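Local coordinates for protein superoxide dismutase [Mn/Fe] (Aeropyrum pernix, PDB 3AK2) that catalyses the dismutation of superoxide to oxygen and hydrogen peroxide, probably working with either manganese or iron at its single metal site, at residues 121-132 with 143-151. Sequence-based numbering, arbitrary orientation.
With EDO (1,2-ethanediol), chain F.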
loop_
_atom_site.group_PDB
_atom_site.type_symbol
_atom_site.label_atom_id
_atom_site.label_comp_id
_atom_site.label_asym_id
_atom_site.label_seq_id
_atom_site.Cartn_x
_atom_site.Cartn_y
_atom_site.Cartn_z
ATOM N N ALA A 121 9.419 -15.975 6.096
ATOM C CA ALA A 121 9.001 -14.900 5.192
ATOM C C ALA A 121 7.659 -15.225 4.530
ATOM O O ALA A 121 6.762 -14.383 4.492
ATOM C CB ALA A 121 10.068 -14.630 4.150
ATOM N N ALA A 122 7.516 -16.449 4.027
ATOM C CA ALA A 122 6.275 -16.865 3.368
ATOM C C ALA A 122 5.085 -16.913 4.327
ATOM O O ALA A 122 3.999 -16.419 4.015
ATOM C CB ALA A 122 6.466 -18.214 2.698
ATOM N N LYS A 123 5.297 -17.507 5.496
ATOM C CA LYS A 123 4.221 -17.681 6.464
ATOM C C LYS A 123 3.677 -16.357 6.982
ATOM O O LYS A 123 2.477 -16.236 7.252
ATOM C CB LYS A 123 4.681 -18.553 7.635
ATOM C CG LYS A 123 4.791 -20.025 7.279
ATOM C CD LYS A 123 5.351 -20.835 8.435
ATOM C CE LYS A 123 5.869 -22.183 7.960
ATOM N NZ LYS A 123 6.498 -22.955 9.071
ATOM N N THR A 124 4.557 -15.367 7.106
ATOM C CA THR A 124 4.193 -14.110 7.757
ATOM C C THR A 124 3.854 -12.967 6.793
ATOM O O THR A 124 3.801 -11.807 7.201
ATOM C CB THR A 124 5.275 -13.656 8.756
ATOM O OG1 THR A 124 6.505 -13.405 8.061
ATOM C CG2 THR A 124 5.486 -14.709 9.865
ATOM N N VAL A 125 3.617 -13.286 5.523
ATOM C CA VAL A 125 3.087 -12.283 4.602
ATOM C C VAL A 125 1.757 -11.804 5.177
ATOM O O VAL A 125 0.899 -12.609 5.548
ATOM C CB VAL A 125 2.902 -12.838 3.177
ATOM C CG1 VAL A 125 2.136 -11.851 2.314
ATOM C CG2 VAL A 125 4.257 -13.137 2.548
ATOM N N GLU A 126 1.603 -10.490 5.280
ATOM C CA GLU A 126 0.392 -9.921 5.839
ATOM C C GLU A 126 -0.634 -9.720 4.730
ATOM O O GLU A 126 -0.395 -8.973 3.783
ATOM C CB GLU A 126 0.710 -8.605 6.521
ATOM C CG GLU A 126 -0.432 -8.068 7.336
ATOM C CD GLU A 126 -0.038 -6.826 8.075
ATOM O OE1 GLU A 126 0.166 -6.915 9.306
ATOM O OE2 GLU A 126 0.088 -5.768 7.417
ATOM N N GLY A 127 -1.779 -10.381 4.852
ATOM C CA GLY A 127 -2.719 -10.470 3.737
ATOM C C GLY A 127 -2.203 -11.464 2.714
ATOM O O GLY A 127 -1.530 -12.435 3.058
ATOM N N VAL A 128 -2.513 -11.226 1.450
ATOM C CA VAL A 128 -2.073 -12.131 0.403
ATOM C C VAL A 128 -0.770 -11.627 -0.215
ATOM O O VAL A 128 -0.474 -10.430 -0.171
ATOM C CB VAL A 128 -3.160 -12.340 -0.659
ATOM C CG1 VAL A 128 -4.374 -13.028 -0.039
ATOM C CG2 VAL A 128 -3.562 -11.019 -1.307
ATOM N N GLY A 129 0.020 -12.543 -0.760
ATOM C CA GLY A 129 1.280 -12.172 -1.380
ATOM C C GLY A 129 2.176 -13.353 -1.665
ATOM O O GLY A 129 1.695 -14.464 -1.920
ATOM N N TRP A 130 3.481 -13.103 -1.613
ATOM C CA TRP A 130 4.497 -14.046 -2.066
ATOM C C TRP A 130 5.702 -14.019 -1.154
ATOM O O TRP A 130 6.069 -12.969 -0.636
ATOM C CB TRP A 130 4.987 -13.660 -3.470
ATOM C CG TRP A 130 3.910 -13.582 -4.487
ATOM C CD1 TRP A 130 3.044 -12.545 -4.687
ATOM C CD2 TRP A 130 3.583 -14.574 -5.469
ATOM N NE1 TRP A 130 2.186 -12.839 -5.717
ATOM C CE2 TRP A 130 2.495 -14.078 -6.217
ATOM C CE3 TRP A 130 4.101 -15.840 -5.783
ATOM C CZ2 TRP A 130 1.912 -14.799 -7.259
ATOM C CZ3 TRP A 130 3.526 -16.553 -6.823
ATOM C CH2 TRP A 130 2.438 -16.034 -7.542
ATOM N N GLY A 131 6.323 -15.184 -0.977
ATOM C CA GLY A 131 7.696 -15.258 -0.480
ATOM C C GLY A 131 8.619 -15.333 -1.681
ATOM O O GLY A 131 8.351 -16.077 -2.623
ATOM N N VAL A 132 9.696 -14.549 -1.661
ATOM C CA VAL A 132 10.556 -14.408 -2.835
ATOM C C VAL A 132 12.036 -14.562 -2.504
ATOM O O VAL A 132 12.553 -13.896 -1.606
ATOM C CB VAL A 132 10.327 -13.034 -3.541
ATOM C CG1 VAL A 132 11.265 -12.861 -4.738
ATOM C CG2 VAL A 132 8.865 -12.874 -3.974
ATOM N N ARG A 143 18.879 -12.496 -2.093
ATOM C CA ARG A 143 18.133 -11.747 -1.090
ATOM C C ARG A 143 16.761 -12.391 -0.950
ATOM O O ARG A 143 16.196 -12.872 -1.930
ATOM C CB ARG A 143 17.954 -10.287 -1.527
ATOM C CG ARG A 143 19.235 -9.463 -1.696
ATOM C CD ARG A 143 19.839 -9.096 -0.347
ATOM N NE ARG A 143 21.033 -8.258 -0.462
ATOM C CZ ARG A 143 22.282 -8.718 -0.448
ATOM N NH1 ARG A 143 23.297 -7.871 -0.545
ATOM N NH2 ARG A 143 22.522 -10.017 -0.339
ATOM N N ILE A 144 16.228 -12.407 0.266
ATOM C CA ILE A 144 14.852 -12.848 0.492
ATOM C C ILE A 144 13.994 -11.637 0.831
ATOM O O ILE A 144 14.420 -10.753 1.580
ATOM C CB ILE A 144 14.749 -13.928 1.611
ATOM C CG1 ILE A 144 15.527 -15.186 1.210
ATOM C CG2 ILE A 144 13.280 -14.282 1.918
ATOM C CD1 ILE A 144 15.694 -16.211 2.327
ATOM N N LEU A 145 12.792 -11.593 0.261
ATOM C CA LEU A 145 11.814 -10.568 0.632
ATOM C C LEU A 145 10.384 -11.089 0.498
ATOM O O LEU A 145 10.155 -12.186 -0.029
ATOM C CB LEU A 145 12.008 -9.276 -0.184
ATOM C CG LEU A 145 11.579 -9.242 -1.657
ATOM C CD1 LEU A 145 11.365 -7.807 -2.115
ATOM C CD2 LEU A 145 12.559 -9.961 -2.580
ATOM N N GLN A 146 9.434 -10.300 0.998
ATOM C CA GLN A 146 8.014 -10.545 0.781
ATOM C C GLN A 146 7.469 -9.590 -0.263
ATOM O O GLN A 146 7.957 -8.455 -0.414
ATOM C CB GLN A 146 7.216 -10.299 2.052
ATOM C CG GLN A 146 7.540 -11.214 3.206
ATOM C CD GLN A 146 6.804 -10.814 4.464
ATOM O OE1 GLN A 146 6.427 -9.655 4.639
ATOM N NE2 GLN A 146 6.601 -11.775 5.359
ATOM N N VAL A 147 6.431 -10.041 -0.952
ATOM C CA VAL A 147 5.634 -9.170 -1.804
ATOM C C VAL A 147 4.181 -9.295 -1.351
ATOM O O VAL A 147 3.692 -10.409 -1.143
ATOM C CB VAL A 147 5.792 -9.546 -3.299
ATOM C CG1 VAL A 147 4.824 -8.762 -4.174
ATOM C CG2 VAL A 147 7.235 -9.334 -3.761
ATOM N N GLU A 148 3.507 -8.162 -1.167
ATOM C CA GLU A 148 2.073 -8.146 -0.862
ATOM C C GLU A 148 1.294 -7.934 -2.157
ATOM O O GLU A 148 1.797 -7.298 -3.087
ATOM C CB GLU A 148 1.751 -7.074 0.183
ATOM C CG GLU A 148 2.261 -7.445 1.575
ATOM C CD GLU A 148 1.969 -6.407 2.647
ATOM O OE1 GLU A 148 2.681 -6.427 3.673
ATOM O OE2 GLU A 148 1.041 -5.578 2.474
ATOM N N LYS A 149 0.072 -8.466 -2.227
ATOM C CA LYS A 149 -0.629 -8.598 -3.507
ATOM C C LYS A 149 0.356 -9.200 -4.511
ATOM O O LYS A 149 0.952 -10.232 -4.219
ATOM C CB LYS A 149 -1.225 -7.263 -3.986
ATOM C CG LYS A 149 -2.348 -6.728 -3.088
ATOM C CD LYS A 149 -3.256 -5.712 -3.792
ATOM C CE LYS A 149 -2.560 -4.409 -4.118
ATOM N NZ LYS A 149 -3.585 -3.460 -4.633
ATOM N N HIS A 150 0.539 -8.559 -5.665
ATOM C CA HIS A 150 1.590 -8.953 -6.607
ATOM C C HIS A 150 2.637 -7.878 -6.782
ATOM O O HIS A 150 3.681 -8.119 -7.391
ATOM C CB HIS A 150 0.988 -9.242 -7.973
ATOM C CG HIS A 150 -0.022 -10.330 -7.951
ATOM N ND1 HIS A 150 -1.276 -10.208 -8.511
ATOM C CD2 HIS A 150 0.038 -11.569 -7.417
ATOM C CE1 HIS A 150 -1.943 -11.334 -8.322
ATOM N NE2 HIS A 150 -1.168 -12.173 -7.660
ATOM N N ASN A 151 2.357 -6.695 -6.244
ATOM C CA ASN A 151 3.005 -5.466 -6.698
ATOM C C ASN A 151 3.164 -4.465 -5.569
ATOM O O ASN A 151 3.114 -3.263 -5.794
ATOM C CB ASN A 151 2.185 -4.838 -7.834
ATOM C CG ASN A 151 0.790 -4.423 -7.388
ATOM O OD1 ASN A 151 0.212 -5.004 -6.461
ATOM N ND2 ASN A 151 0.239 -3.423 -8.055
HETATM C C1 EDO F . -2.812 -3.959 0.158
HETATM O O1 EDO F . -3.683 -4.522 -0.828
HETATM C C2 EDO F . -1.433 -4.590 0.027
HETATM O O2 EDO F . -1.331 -5.675 0.955
HETATM O O HOH W 1 3.769 -8.825 4.497
#
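Trp130 and Val147 exchange two backbone hydrogen bonds (Trp130 N to Val147 O 2.7 Å, Val147 N to Trp130 O 3.0 Å), and Val132 and Leu145 repeat the pattern. Strand segments 129-132 and 143-148, their axes at 163°, are part of the antiparallel hairpin of the C-terminal domain. Gly129 fits where a side chain could not: a CB built on it would clash with Val147 O.

Polar contacts gather on the Gln146-Glu148 face. Gln146, its chain extended beyond CG (chi2 174°), reaches the end of helix 111-123, where NE2 meets an in-plane lone pair of Ala121 O at 2.8 Å. Its OE1 accepts a hydrogen bond (2.8 Å) from a water that also donates to Glu148 OE1 and accepts from Glu126 N. Shortening Gln146 to an alanine is likely to leave Ala121 O without this donor and the water without one acceptor. Arg67 of a second subunit and Lys149 of a third form salt bridges with both Glu126 and Glu148, probably easing their like charges.

Apolar packing occupies the other face, Val132 CG2 meeting Val147 CG2 at 3.9 Å. Beyond the strand, His150 CD2 meets Trp130 NE1 at 3.0 Å, rim to rim, the planes inclined at 51°.

The chemistry thus differs by face: the carboxylates pair with neighbouring subunits, while the Trp130 side chain comes within about 5 Å of the manganese.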